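Local structure of bifunctional protein PutA (Bdellovibrio bacteriovorus, 5UR2) at residues E255-P260 / T287-K292; K266-V271 / Q291-P296; F297-V302 / K339-N344. The protein probably oxidises L-proline to L-glutamate in two steps, pairing an FAD-dependent proline dehydrogenase with an NAD-dependent L-glutamate gamma-semialdehyde dehydrogenase in one chain. All blocks are in the same frame, centred on the assembly; numbering follows the deposited sequence.

Contact 1. Residues E255-P260 / T287-K292; sequences ELINEP and TEFAQK
Ile257, near the C-terminal end of helix 246-257, and Asn258 just beyond it both meet the ring of Phe289 on helix 279-293. Ahead of them, Glu255 forms salt bridges with Lys215 and Lys219, and Leu256 packs on Leu222 and Phe226 of helix 211-232. The CG1 branch of Ile257 sits between the backbone N and the carbonyl carbon (chi1 74°), and from there Ile257 CD1 reaches the ring edge in the ring plane, 4.0 Å from Phe289 CE2. Ile257 CG1 also passes Phe289 CZ at 4.1 Å.

Asn258 takes the next part of the rim. Asn258 CB lies 3.9 Å from Phe289 CZ, while Asn258 CG approaches Phe289 CE1 at 4.1 Å. The amide stands 73° from the ring plane, and the two side chains run past each other in opposite directions. No hydrogen bond crosses between the segments. With CG anti to the backbone N (chi1 167°), the Phe289 ring extends from its helix toward Ile257 and Asn258.

Glu259 follows with a salt bridge to Arg223. Helix 246-257 thus lies between helix 211-232 and helix 279-293 in the outer layer of the proline dehydrogenase barrel.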
loop_
_atom_site.group_PDB
_atom_site.type_symbol
_atom_site.label_atom_id
_atom_site.label_comp_id
_atom_site.label_asym_id
_atom_site.label_seq_id
_atom_site.Cartn_x
_atom_site.Cartn_y
_atom_site.Cartn_z
ATOM N N GLU B 255 -35.435 -27.184 35.140
ATOM C CA GLU B 255 -35.569 -26.840 36.551
ATOM C C GLU B 255 -37.001 -26.439 36.873
ATOM O O GLU B 255 -37.527 -26.793 37.934
ATOM C CB GLU B 255 -34.591 -25.724 36.930
ATOM C CG GLU B 255 -33.094 -26.125 36.907
ATOM C CD GLU B 255 -32.180 -24.936 37.245
ATOM O OE1 GLU B 255 -32.691 -23.947 37.801
ATOM O OE2 GLU B 255 -30.964 -24.985 36.985
ATOM N N LEU B 256 -37.648 -25.711 35.957
ATOM C CA LEU B 256 -39.007 -25.238 36.192
ATOM C C LEU B 256 -39.988 -26.403 36.334
ATOM O O LEU B 256 -40.758 -26.461 37.303
ATOM C CB LEU B 256 -39.428 -24.287 35.069
ATOM C CG LEU B 256 -40.724 -23.511 35.285
ATOM C CD1 LEU B 256 -40.660 -22.674 36.573
ATOM C CD2 LEU B 256 -41.002 -22.619 34.073
ATOM N N ILE B 257 -39.995 -27.332 35.367
ATOM C CA ILE B 257 -40.984 -28.412 35.382
ATOM C C ILE B 257 -40.638 -29.521 36.362
ATOM O O ILE B 257 -41.436 -30.456 36.523
ATOM C CB ILE B 257 -41.218 -29.068 34.000
ATOM C CG1 ILE B 257 -40.051 -29.969 33.596
ATOM C CG2 ILE B 257 -41.467 -28.007 32.895
ATOM C CD1 ILE B 257 -40.402 -30.918 32.422
ATOM N N ASN B 258 -39.479 -29.458 37.016
ATOM C CA ASN B 258 -39.157 -30.368 38.110
ATOM C C ASN B 258 -39.509 -29.805 39.481
ATOM O O ASN B 258 -39.296 -30.496 40.483
ATOM C CB ASN B 258 -37.675 -30.768 38.092
ATOM C CG ASN B 258 -37.424 -32.089 38.827
ATOM O OD1 ASN B 258 -38.198 -33.043 38.693
ATOM N ND2 ASN B 258 -36.346 -32.150 39.603
ATOM N N GLU B 259 -40.018 -28.573 39.553
ATOM C CA GLU B 259 -40.449 -28.007 40.824
ATOM C C GLU B 259 -41.695 -28.737 41.353
ATOM O O GLU B 259 -42.491 -29.269 40.573
ATOM C CB GLU B 259 -40.730 -26.510 40.681
ATOM C CG GLU B 259 -39.493 -25.692 40.292
ATOM C CD GLU B 259 -39.808 -24.219 40.049
ATOM O OE1 GLU B 259 -40.996 -23.821 40.173
ATOM O OE2 GLU B 259 -38.862 -23.463 39.719
ATOM N N PRO B 260 -41.874 -28.782 42.687
ATOM C CA PRO B 260 -42.981 -29.569 43.267
ATOM C C PRO B 260 -44.346 -29.361 42.616
ATOM O O PRO B 260 -45.042 -30.337 42.305
ATOM C CB PRO B 260 -42.984 -29.101 44.731
ATOM C CG PRO B 260 -41.574 -28.757 45.017
ATOM C CD PRO B 260 -41.020 -28.177 43.733
ATOM N N THR B 287 -33.782 -37.160 28.195
ATOM C CA THR B 287 -34.436 -38.436 28.493
ATOM C C THR B 287 -34.095 -38.915 29.905
ATOM O O THR B 287 -34.987 -39.328 30.658
ATOM C CB THR B 287 -34.045 -39.500 27.453
ATOM O OG1 THR B 287 -34.443 -39.070 26.144
ATOM C CG2 THR B 287 -34.742 -40.828 27.745
ATOM N N GLU B 288 -32.815 -38.846 30.293
ATOM C CA GLU B 288 -32.446 -39.185 31.666
ATOM C C GLU B 288 -33.210 -38.322 32.653
ATOM O O GLU B 288 -33.729 -38.822 33.655
ATOM C CB GLU B 288 -30.938 -38.993 31.885
ATOM C CG GLU B 288 -30.073 -39.879 31.022
ATOM C CD GLU B 288 -30.391 -41.357 31.215
ATOM O OE1 GLU B 288 -29.990 -41.911 32.266
ATOM O OE2 GLU B 288 -31.054 -41.954 30.328
ATOM N N PHE B 289 -33.319 -37.029 32.356
ATOM C CA PHE B 289 -34.046 -36.124 33.232
ATOM C C PHE B 289 -35.524 -36.496 33.320
ATOM O O PHE B 289 -36.101 -36.507 34.415
ATOM C CB PHE B 289 -33.867 -34.685 32.738
ATOM C CG PHE B 289 -34.808 -33.736 33.363
ATOM C CD1 PHE B 289 -34.614 -33.317 34.662
ATOM C CD2 PHE B 289 -35.912 -33.287 32.668
ATOM C CE1 PHE B 289 -35.500 -32.450 35.247
ATOM C CE2 PHE B 289 -36.795 -32.420 33.248
ATOM C CZ PHE B 289 -36.593 -32.003 34.539
ATOM N N ALA B 290 -36.144 -36.853 32.186
ATOM C CA ALA B 290 -37.551 -37.254 32.205
ATOM C C ALA B 290 -37.762 -38.452 33.119
ATOM O O ALA B 290 -38.767 -38.534 33.837
ATOM C CB ALA B 290 -38.040 -37.575 30.790
ATOM N N GLN B 291 -36.817 -39.384 33.115
ATOM C CA GLN B 291 -36.928 -40.532 34.000
ATOM C C GLN B 291 -36.801 -40.101 35.457
ATOM O O GLN B 291 -37.647 -40.432 36.292
ATOM C CB GLN B 291 -35.866 -41.563 33.634
ATOM C CG GLN B 291 -36.096 -42.909 34.278
ATOM C CD GLN B 291 -34.853 -43.765 34.262
ATOM O OE1 GLN B 291 -33.753 -43.276 33.994
ATOM N NE2 GLN B 291 -35.019 -45.055 34.551
ATOM N N LYS B 292 -35.776 -39.307 35.765
ATOM C CA LYS B 292 -35.598 -38.817 37.127
ATOM C C LYS B 292 -36.803 -37.994 37.569
ATOM O O LYS B 292 -37.246 -38.093 38.721
ATOM C CB LYS B 292 -34.307 -37.991 37.205
ATOM C CG LYS B 292 -34.144 -37.157 38.467
ATOM C CD LYS B 292 -32.928 -36.231 38.348
#

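Contact 2. Residues K266-V271 / Q291-P296; sequences KFFGIV and QKRGTP. With P5F (N-propargylglycine-modified flavin adenine dinucleotide), chain F.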
loop_
_atom_site.group_PDB
_atom_site.type_symbol
_atom_site.label_atom_id
_atom_site.label_comp_id
_atom_site.label_asym_id
_atom_site.label_seq_id
_atom_site.Cartn_x
_atom_site.Cartn_y
_atom_site.Cartn_z
ATOM N N LYS B 266 -47.851 -33.628 32.579
ATOM C CA LYS B 266 -47.256 -34.177 31.366
ATOM C C LYS B 266 -47.216 -33.198 30.197
ATOM O O LYS B 266 -46.374 -33.353 29.307
ATOM C CB LYS B 266 -48.034 -35.419 30.912
ATOM C CG LYS B 266 -47.933 -36.615 31.832
ATOM C CD LYS B 266 -48.516 -37.872 31.171
ATOM C CE LYS B 266 -50.000 -37.744 30.939
ATOM N NZ LYS B 266 -50.533 -39.024 30.417
ATOM N N PHE B 267 -48.052 -32.168 30.202
ATOM C CA PHE B 267 -48.317 -31.364 29.007
ATOM C C PHE B 267 -47.546 -30.045 29.005
ATOM O O PHE B 267 -48.070 -28.953 28.791
ATOM C CB PHE B 267 -49.816 -31.171 28.881
ATOM C CG PHE B 267 -50.536 -32.474 28.738
ATOM C CD1 PHE B 267 -50.150 -33.376 27.761
ATOM C CD2 PHE B 267 -51.502 -32.857 29.648
ATOM C CE1 PHE B 267 -50.784 -34.604 27.634
ATOM C CE2 PHE B 267 -52.140 -34.092 29.529
ATOM C CZ PHE B 267 -51.776 -34.968 28.520
ATOM N N PHE B 268 -46.253 -30.178 29.265
ATOM C CA PHE B 268 -45.247 -29.165 28.986
ATOM C C PHE B 268 -44.317 -29.724 27.921
ATOM O O PHE B 268 -44.030 -30.925 27.910
ATOM C CB PHE B 268 -44.427 -28.818 30.235
ATOM C CG PHE B 268 -45.204 -28.116 31.320
ATOM C CD1 PHE B 268 -46.012 -27.030 31.031
ATOM C CD2 PHE B 268 -45.092 -28.526 32.637
ATOM C CE1 PHE B 268 -46.697 -26.366 32.044
ATOM C CE2 PHE B 268 -45.777 -27.874 33.652
ATOM C CZ PHE B 268 -46.580 -26.794 33.357
ATOM N N GLY B 269 -43.840 -28.860 27.028
ATOM C CA GLY B 269 -42.941 -29.293 25.980
ATOM C C GLY B 269 -41.811 -28.308 25.765
ATOM O O GLY B 269 -41.930 -27.110 26.040
ATOM N N ILE B 270 -40.715 -28.841 25.223
ATOM C CA ILE B 270 -39.509 -28.085 24.898
ATOM C C ILE B 270 -39.100 -28.470 23.479
ATOM O O ILE B 270 -39.347 -29.596 23.022
ATOM C CB ILE B 270 -38.364 -28.358 25.921
ATOM C CG1 ILE B 270 -37.092 -27.534 25.653
ATOM C CG2 ILE B 270 -37.992 -29.823 25.915
ATOM C CD1 ILE B 270 -37.157 -26.069 25.968
ATOM N N VAL B 271 -38.498 -27.506 22.761
ATOM C CA VAL B 271 -38.030 -27.726 21.399
ATOM C C VAL B 271 -36.560 -28.113 21.406
ATOM O O VAL B 271 -35.744 -27.509 22.112
ATOM C CB VAL B 271 -38.262 -26.478 20.530
ATOM C CG1 VAL B 271 -37.565 -26.647 19.190
ATOM C CG2 VAL B 271 -39.759 -26.263 20.306
ATOM N N GLN B 291 -36.817 -39.384 33.115
ATOM C CA GLN B 291 -36.928 -40.532 34.000
ATOM C C GLN B 291 -36.801 -40.101 35.457
ATOM O O GLN B 291 -37.647 -40.432 36.292
ATOM C CB GLN B 291 -35.866 -41.563 33.634
ATOM C CG GLN B 291 -36.096 -42.909 34.278
ATOM C CD GLN B 291 -34.853 -43.765 34.262
ATOM O OE1 GLN B 291 -33.753 -43.276 33.994
ATOM N NE2 GLN B 291 -35.019 -45.055 34.551
ATOM N N LYS B 292 -35.776 -39.307 35.765
ATOM C CA LYS B 292 -35.598 -38.817 37.127
ATOM C C LYS B 292 -36.803 -37.994 37.569
ATOM O O LYS B 292 -37.246 -38.093 38.721
ATOM C CB LYS B 292 -34.307 -37.991 37.205
ATOM C CG LYS B 292 -34.144 -37.157 38.467
ATOM C CD LYS B 292 -32.928 -36.231 38.348
ATOM N N ARG B 293 -37.365 -37.200 36.656
ATOM C CA ARG B 293 -38.539 -36.404 36.995
ATOM C C ARG B 293 -39.701 -37.293 37.419
ATOM O O ARG B 293 -40.440 -36.958 38.351
ATOM C CB ARG B 293 -38.932 -35.520 35.810
ATOM C CG ARG B 293 -40.194 -34.702 36.043
ATOM C CD ARG B 293 -40.436 -33.762 34.881
ATOM N NE ARG B 293 -41.529 -32.818 35.098
ATOM C CZ ARG B 293 -42.693 -32.857 34.452
ATOM N NH1 ARG B 293 -42.940 -33.799 33.546
ATOM N NH2 ARG B 293 -43.615 -31.939 34.702
ATOM N N GLY B 294 -39.851 -38.452 36.775
ATOM C CA GLY B 294 -40.907 -39.386 37.113
ATOM C C GLY B 294 -42.247 -39.122 36.465
ATOM O O GLY B 294 -43.221 -39.793 36.807
ATOM N N THR B 295 -42.330 -38.155 35.554
ATOM C CA THR B 295 -43.520 -37.836 34.818
ATOM C C THR B 295 -43.034 -37.405 33.440
ATOM O O THR B 295 -42.090 -36.606 33.347
ATOM C CB THR B 295 -44.342 -36.728 35.478
ATOM O OG1 THR B 295 -44.823 -37.179 36.758
ATOM C CG2 THR B 295 -45.501 -36.286 34.579
ATOM N N PRO B 296 -43.619 -37.922 32.372
ATOM C CA PRO B 296 -43.161 -37.532 31.038
ATOM C C PRO B 296 -43.433 -36.059 30.747
ATOM O O PRO B 296 -44.268 -35.402 31.372
ATOM C CB PRO B 296 -43.958 -38.448 30.103
ATOM C CG PRO B 296 -44.377 -39.625 31.001
ATOM C CD PRO B 296 -44.607 -39.016 32.341
HETATM P PA P5F F . -36.172 -29.527 5.335
HETATM O O1A P5F F . -36.153 -31.090 5.244
HETATM O O2A P5F F . -36.052 -28.781 4.101
HETATM O O5B P5F F . -35.050 -28.921 6.133
HETATM C C5B P5F F . -34.629 -27.564 6.068
HETATM C C4B P5F F . -33.716 -27.282 7.271
HETATM O O4B P5F F . -32.440 -27.866 7.160
HETATM C C3B P5F F . -33.430 -25.841 7.582
HETATM O O3B P5F F . -34.477 -25.217 8.222
HETATM C C2B P5F F . -32.225 -25.932 8.430
HETATM O O2B P5F F . -32.602 -26.240 9.728
HETATM C C1B P5F F . -31.498 -27.090 7.846
HETATM N N9A P5F F . -30.459 -26.732 6.914
HETATM C C8A P5F F . -30.578 -25.987 5.748
HETATM N N7A P5F F . -29.373 -25.910 5.168
HETATM C C5A P5F F . -28.431 -26.611 5.923
HETATM C C6A P5F F . -27.062 -26.850 5.823
HETATM N N6A P5F F . -26.308 -26.334 4.715
HETATM N N1A P5F F . -26.423 -27.571 6.764
HETATM C C2A P5F F . -27.090 -28.081 7.821
HETATM N N3A P5F F . -28.425 -27.840 7.963
HETATM C C4A P5F F . -29.113 -27.134 7.056
HETATM N N1 P5F F . -37.175 -23.879 14.478
HETATM C C2 P5F F . -36.400 -23.511 15.639
HETATM O O2 P5F F . -35.039 -23.365 15.493
HETATM N N3 P5F F . -37.025 -23.311 16.912
HETATM C C4 P5F F . -38.423 -23.457 17.095
HETATM O O4 P5F F . -38.968 -23.247 18.368
HETATM C C4X P5F F . -39.243 -23.837 15.869
HETATM N N5 P5F F . -40.703 -23.883 15.908
HETATM C C5X P5F F . -41.353 -24.668 14.840
HETATM C C6 P5F F . -42.716 -25.241 15.062
HETATM C C7 P5F F . -43.306 -26.067 14.072
HETATM C C7M P5F F . -44.685 -26.642 14.311
HETATM C C8 P5F F . -42.606 -26.359 12.863
HETATM C C8M P5F F . -43.201 -27.237 11.791
HETATM C C9 P5F F . -41.315 -25.823 12.646
HETATM C C9A P5F F . -40.689 -24.950 13.679
HETATM N N10 P5F F . -39.344 -24.415 13.461
HETATM C C10 P5F F . -38.609 -24.029 14.633
HETATM C "C1'" P5F F . -38.672 -24.440 12.138
HETATM C "C2'" P5F F . -38.003 -25.784 11.845
HETATM O "O2'" P5F F . -36.933 -25.936 12.698
HETATM C "C3'" P5F F . -37.529 -25.967 10.402
HETATM O "O3'" P5F F . -36.571 -25.014 10.132
HETATM C "C4'" P5F F . -38.616 -25.842 9.345
HETATM O "O4'" P5F F . -39.807 -26.238 9.933
HETATM C "C5'" P5F F . -38.328 -26.557 8.011
HETATM O "O5'" P5F F . -37.706 -27.818 8.160
HETATM P P P5F F . -38.061 -29.149 7.303
HETATM O O1P P5F F . -37.825 -30.550 7.986
HETATM O O2P P5F F . -39.522 -28.796 6.834
HETATM O O3P P5F F . -37.383 -28.827 5.843
HETATM C C21 P5F F . -41.002 -21.305 16.243
HETATM C C22 P5F F . -40.922 -22.651 16.155
HETATM C C23 P5F F . -40.355 -20.538 17.409
#
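Within the beta-alpha-beta unit formed by strand 268-273, helix 279-293 and strand 298-302 of the TIM barrel, Lys266 just ahead of the first strand meets Thr295 and Pro296 in the turn leading to the last. The closest approach uses the backbone: Lys266 CA lies 3.2 Å from Pro296 O, a CA-H...O contact with an angle of 156° at the hydrogen. Alongside it, Lys266 CG touches Thr295 CG2 at 3.7 Å, the two side chains crossing at about a right angle. Lys266 then bends at chi3 (-66°) and runs off from the turn, where its NZ makes a long, weak ion pair with Glu187.

Gly294, the first residue past the helix, has positive phi (84°), and Thr295 and Pro296 follow. Val271, farther along the strand, belongs to the flavin pocket and places Val271 CG2 3.7 Å from P5F O4.

The buried Arg293 ties the turn together. Its NE bonds to Ile257 O and its NH2 to Tyr265 O, while Arg293 NH1 serves the turn itself through a weak bond to Pro296 O and a better one to Thr295 O at 2.9 Å, approaching from above the carbonyl plane. Arg293 NH2 also comes to the edge of the Phe268 ring, 4.3 Å from Phe268 CD2.

Contact 3. Residues F297-V302 / K339-N344; sequences FWVRLV and KYLLEN. With P5F (N-propargylglycine-modified flavin adenine dinucleotide), chain F.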
loop_
_atom_site.group_PDB
_atom_site.type_symbol
_atom_site.label_atom_id
_atom_site.label_comp_id
_atom_site.label_asym_id
_atom_site.label_seq_id
_atom_site.Cartn_x
_atom_site.Cartn_y
_atom_site.Cartn_z
ATOM N N PHE B 297 -42.658 -35.536 29.803
ATOM C CA PHE B 297 -42.955 -34.285 29.123
ATOM C C PHE B 297 -42.653 -34.499 27.642
ATOM O O PHE B 297 -42.187 -35.566 27.239
ATOM C CB PHE B 297 -42.152 -33.126 29.725
ATOM C CG PHE B 297 -40.674 -33.306 29.611
ATOM C CD1 PHE B 297 -39.966 -33.999 30.580
ATOM C CD2 PHE B 297 -39.984 -32.792 28.516
ATOM C CE1 PHE B 297 -38.595 -34.168 30.463
ATOM C CE2 PHE B 297 -38.609 -32.970 28.392
ATOM C CZ PHE B 297 -37.914 -33.656 29.365
ATOM N N TRP B 298 -42.876 -33.472 26.831
ATOM C CA TRP B 298 -42.785 -33.589 25.382
ATOM C C TRP B 298 -41.546 -32.889 24.825
ATOM O O TRP B 298 -41.100 -31.870 25.358
ATOM C CB TRP B 298 -44.037 -33.002 24.727
ATOM C CG TRP B 298 -45.222 -33.870 24.902
ATOM C CD1 TRP B 298 -45.903 -34.088 26.058
ATOM C CD2 TRP B 298 -45.875 -34.645 23.892
ATOM N NE1 TRP B 298 -46.945 -34.951 25.834
ATOM C CE2 TRP B 298 -46.952 -35.311 24.513
ATOM C CE3 TRP B 298 -45.658 -34.841 22.525
ATOM C CZ2 TRP B 298 -47.808 -36.162 23.818
ATOM C CZ3 TRP B 298 -46.514 -35.689 21.832
ATOM C CH2 TRP B 298 -47.573 -36.344 22.484
ATOM N N VAL B 299 -40.996 -33.449 23.745
ATOM C CA VAL B 299 -39.960 -32.807 22.951
ATOM C C VAL B 299 -40.509 -32.575 21.551
ATOM O O VAL B 299 -40.907 -33.526 20.867
ATOM C CB VAL B 299 -38.676 -33.644 22.888
ATOM C CG1 VAL B 299 -37.697 -32.999 21.920
ATOM C CG2 VAL B 299 -38.057 -33.743 24.250
ATOM N N ARG B 300 -40.557 -31.318 21.124
ATOM C CA ARG B 300 -40.910 -31.017 19.739
ATOM C C ARG B 300 -39.619 -30.979 18.935
ATOM O O ARG B 300 -38.818 -30.048 19.075
ATOM C CB ARG B 300 -41.660 -29.694 19.612
ATOM C CG ARG B 300 -41.949 -29.327 18.165
ATOM C CD ARG B 300 -42.301 -27.871 18.023
ATOM N NE ARG B 300 -43.546 -27.528 18.704
ATOM C CZ ARG B 300 -43.881 -26.280 19.015
ATOM N NH1 ARG B 300 -43.047 -25.279 18.714
ATOM N NH2 ARG B 300 -45.028 -26.035 19.632
ATOM N N LEU B 301 -39.408 -31.987 18.102
ATOM C CA LEU B 301 -38.152 -32.115 17.379
ATOM C C LEU B 301 -38.282 -31.370 16.051
ATOM O O LEU B 301 -39.162 -31.685 15.242
ATOM C CB LEU B 301 -37.814 -33.589 17.177
ATOM C CG LEU B 301 -36.443 -33.928 16.598
ATOM C CD1 LEU B 301 -35.300 -33.476 17.513
ATOM C CD2 LEU B 301 -36.367 -35.430 16.315
ATOM N N VAL B 302 -37.456 -30.338 15.863
ATOM C CA VAL B 302 -37.424 -29.559 14.634
ATOM C C VAL B 302 -36.025 -29.687 14.051
ATOM O O VAL B 302 -35.137 -30.273 14.660
ATOM C CB VAL B 302 -37.790 -28.073 14.859
ATOM C CG1 VAL B 302 -39.067 -27.944 15.666
ATOM C CG2 VAL B 302 -36.653 -27.324 15.569
ATOM N N LYS B 339 -35.353 -41.661 16.434
ATOM C CA LYS B 339 -35.327 -43.059 16.854
ATOM C C LYS B 339 -35.112 -43.169 18.362
ATOM O O LYS B 339 -35.787 -43.962 19.035
ATOM C CB LYS B 339 -34.242 -43.827 16.084
ATOM N N TYR B 340 -34.199 -42.355 18.914
ATOM C CA TYR B 340 -33.899 -42.434 20.342
ATOM C C TYR B 340 -35.121 -42.076 21.189
ATOM O O TYR B 340 -35.468 -42.800 22.130
ATOM C CB TYR B 340 -32.714 -41.524 20.689
ATOM C CG TYR B 340 -32.172 -41.770 22.086
ATOM C CD1 TYR B 340 -31.215 -42.754 22.316
ATOM C CD2 TYR B 340 -32.621 -41.033 23.166
ATOM C CE1 TYR B 340 -30.723 -42.995 23.587
ATOM C CE2 TYR B 340 -32.133 -41.262 24.444
ATOM C CZ TYR B 340 -31.192 -42.250 24.651
ATOM O OH TYR B 340 -30.706 -42.465 25.925
ATOM N N LEU B 341 -35.788 -40.964 20.867
ATOM C CA LEU B 341 -36.977 -40.569 21.613
ATOM C C LEU B 341 -38.069 -41.633 21.506
ATOM O O LEU B 341 -38.726 -41.957 22.501
ATOM C CB LEU B 341 -37.488 -39.220 21.104
ATOM C CG LEU B 341 -36.563 -38.014 21.330
ATOM C CD1 LEU B 341 -36.889 -36.874 20.380
ATOM C CD2 LEU B 341 -36.644 -37.535 22.773
ATOM N N LEU B 342 -38.278 -42.190 20.304
ATOM C CA LEU B 342 -39.260 -43.258 20.144
ATOM C C LEU B 342 -38.891 -44.470 20.991
ATOM O O LEU B 342 -39.751 -45.062 21.656
ATOM C CB LEU B 342 -39.367 -43.651 18.672
ATOM C CG LEU B 342 -40.062 -42.620 17.802
ATOM C CD1 LEU B 342 -39.938 -43.025 16.327
ATOM C CD2 LEU B 342 -41.534 -42.490 18.252
ATOM N N GLU B 343 -37.604 -44.825 21.000
ATOM C CA GLU B 343 -37.134 -45.937 21.815
ATOM C C GLU B 343 -37.470 -45.748 23.283
ATOM O O GLU B 343 -37.675 -46.733 24.005
ATOM C CB GLU B 343 -35.628 -46.088 21.645
ATOM C CG GLU B 343 -35.089 -47.312 22.291
ATOM C CD GLU B 343 -35.482 -48.550 21.523
ATOM O OE1 GLU B 343 -35.235 -48.588 20.289
ATOM O OE2 GLU B 343 -36.048 -49.467 22.158
ATOM N N ASN B 344 -37.618 -44.497 23.720
ATOM C CA ASN B 344 -37.847 -44.150 25.116
ATOM C C ASN B 344 -39.196 -43.475 25.310
ATOM O O ASN B 344 -39.374 -42.693 26.249
ATOM C CB ASN B 344 -36.742 -43.232 25.639
ATOM C CG ASN B 344 -35.417 -43.949 25.824
ATOM O OD1 ASN B 344 -35.218 -44.598 26.839
ATOM N ND2 ASN B 344 -34.480 -43.771 24.883
HETATM P PA P5F F . -36.172 -29.527 5.335
HETATM O O1A P5F F . -36.153 -31.090 5.244
HETATM O O2A P5F F . -36.052 -28.781 4.101
HETATM O O5B P5F F . -35.050 -28.921 6.133
HETATM C C5B P5F F . -34.629 -27.564 6.068
HETATM C C4B P5F F . -33.716 -27.282 7.271
HETATM O O4B P5F F . -32.440 -27.866 7.160
HETATM C C3B P5F F . -33.430 -25.841 7.582
HETATM O O3B P5F F . -34.477 -25.217 8.222
HETATM C C2B P5F F . -32.225 -25.932 8.430
HETATM O O2B P5F F . -32.602 -26.240 9.728
HETATM C C1B P5F F . -31.498 -27.090 7.846
HETATM N N9A P5F F . -30.459 -26.732 6.914
HETATM C C8A P5F F . -30.578 -25.987 5.748
HETATM N N7A P5F F . -29.373 -25.910 5.168
HETATM C C5A P5F F . -28.431 -26.611 5.923
HETATM C C6A P5F F . -27.062 -26.850 5.823
HETATM N N6A P5F F . -26.308 -26.334 4.715
HETATM N N1A P5F F . -26.423 -27.571 6.764
HETATM C C2A P5F F . -27.090 -28.081 7.821
HETATM N N3A P5F F . -28.425 -27.840 7.963
HETATM C C4A P5F F . -29.113 -27.134 7.056
HETATM N N1 P5F F . -37.175 -23.879 14.478
HETATM C C2 P5F F . -36.400 -23.511 15.639
HETATM O O2 P5F F . -35.039 -23.365 15.493
HETATM N N3 P5F F . -37.025 -23.311 16.912
HETATM C C4 P5F F . -38.423 -23.457 17.095
HETATM O O4 P5F F . -38.968 -23.247 18.368
HETATM C C4X P5F F . -39.243 -23.837 15.869
HETATM N N5 P5F F . -40.703 -23.883 15.908
HETATM C C5X P5F F . -41.353 -24.668 14.840
HETATM C C6 P5F F . -42.716 -25.241 15.062
HETATM C C7 P5F F . -43.306 -26.067 14.072
HETATM C C7M P5F F . -44.685 -26.642 14.311
HETATM C C8 P5F F . -42.606 -26.359 12.863
HETATM C C8M P5F F . -43.201 -27.237 11.791
HETATM C C9 P5F F . -41.315 -25.823 12.646
HETATM C C9A P5F F . -40.689 -24.950 13.679
HETATM N N10 P5F F . -39.344 -24.415 13.461
HETATM C C10 P5F F . -38.609 -24.029 14.633
HETATM C "C1'" P5F F . -38.672 -24.440 12.138
HETATM C "C2'" P5F F . -38.003 -25.784 11.845
HETATM O "O2'" P5F F . -36.933 -25.936 12.698
HETATM C "C3'" P5F F . -37.529 -25.967 10.402
HETATM O "O3'" P5F F . -36.571 -25.014 10.132
HETATM C "C4'" P5F F . -38.616 -25.842 9.345
HETATM O "O4'" P5F F . -39.807 -26.238 9.933
HETATM C "C5'" P5F F . -38.328 -26.557 8.011
HETATM O "O5'" P5F F . -37.706 -27.818 8.160
HETATM P P P5F F . -38.061 -29.149 7.303
HETATM O O1P P5F F . -37.825 -30.550 7.986
HETATM O O2P P5F F . -39.522 -28.796 6.834
HETATM O O3P P5F F . -37.383 -28.827 5.843
HETATM C C21 P5F F . -41.002 -21.305 16.243
HETATM C C22 P5F F . -40.922 -22.651 16.155
HETATM C C23 P5F F . -40.355 -20.538 17.409
#
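Leu341 of helix 327-343 packs against Val299 and Leu301, two residues of strand 298-302 whose side chains point out from the barrel toward the helix. One methyl does the work on the helix side: Leu341 CD1 lies 4.2 Å from Val299 CG1 and 4.3 Å from Leu301 CD2, so it touches both strand residues. All three residues are buried, and the contact is small and wholly apolar. Pro350 touches Leu341 as well, placing this side chain over both strand 298-302 and strand 349-353.

Toward the end of the helix the character changes. Glu343 is exposed and Asn344 partly so, and neither meets the strand. Asn344 instead turns back on its own helix, Asn344 ND2 donating to Tyr340 O at 3.1 Å from above the carbonyl plane, with an angle of 158° at the hydrogen. That nitrogen also lies 3.4 Å above one face of the Tyr340 ring, offset toward the rim.

On the barrel's inner side the strand meets the modified flavin. Val302 CB comes within 3.2 Å of P5F O2' on the ribityl chain. Arg300 bends at chi3 (-65°), and Arg300 NH1 is 3.7 Å from P5F C6. A salt bridge to Asp239 and a hydrogen bond to Ser196 hold its guanidinium. Strand 298-302 thus has the two-sided character of a TIM-barrel strand, with aliphatic side chains under the outer helix layer and inward residues lining the flavin pocket of proline dehydrogenase.

From the N-terminal side, contact 1 opens at the end region of helix 246-257 and contact 2 just before strand 268-273. Contact 1 closes within helix 279-293, contact 2 at its end and in the turn after it; their segments share Gln291 and Lys292. Contact 2 opens inside the span of contact 1 but closes a little after it, so the two loops overlap, and Ile257 packs on Phe268 between them. Contact 3 comes in series, spanning from strand 298-302 to helix 327-343. Phe297 packs against Ile257, Phe289 and Ala290 of contact 1, while backbone pairing links contacts 2 and 3. Together they join consecutive strands and outer helices of the proline dehydrogenase barrel.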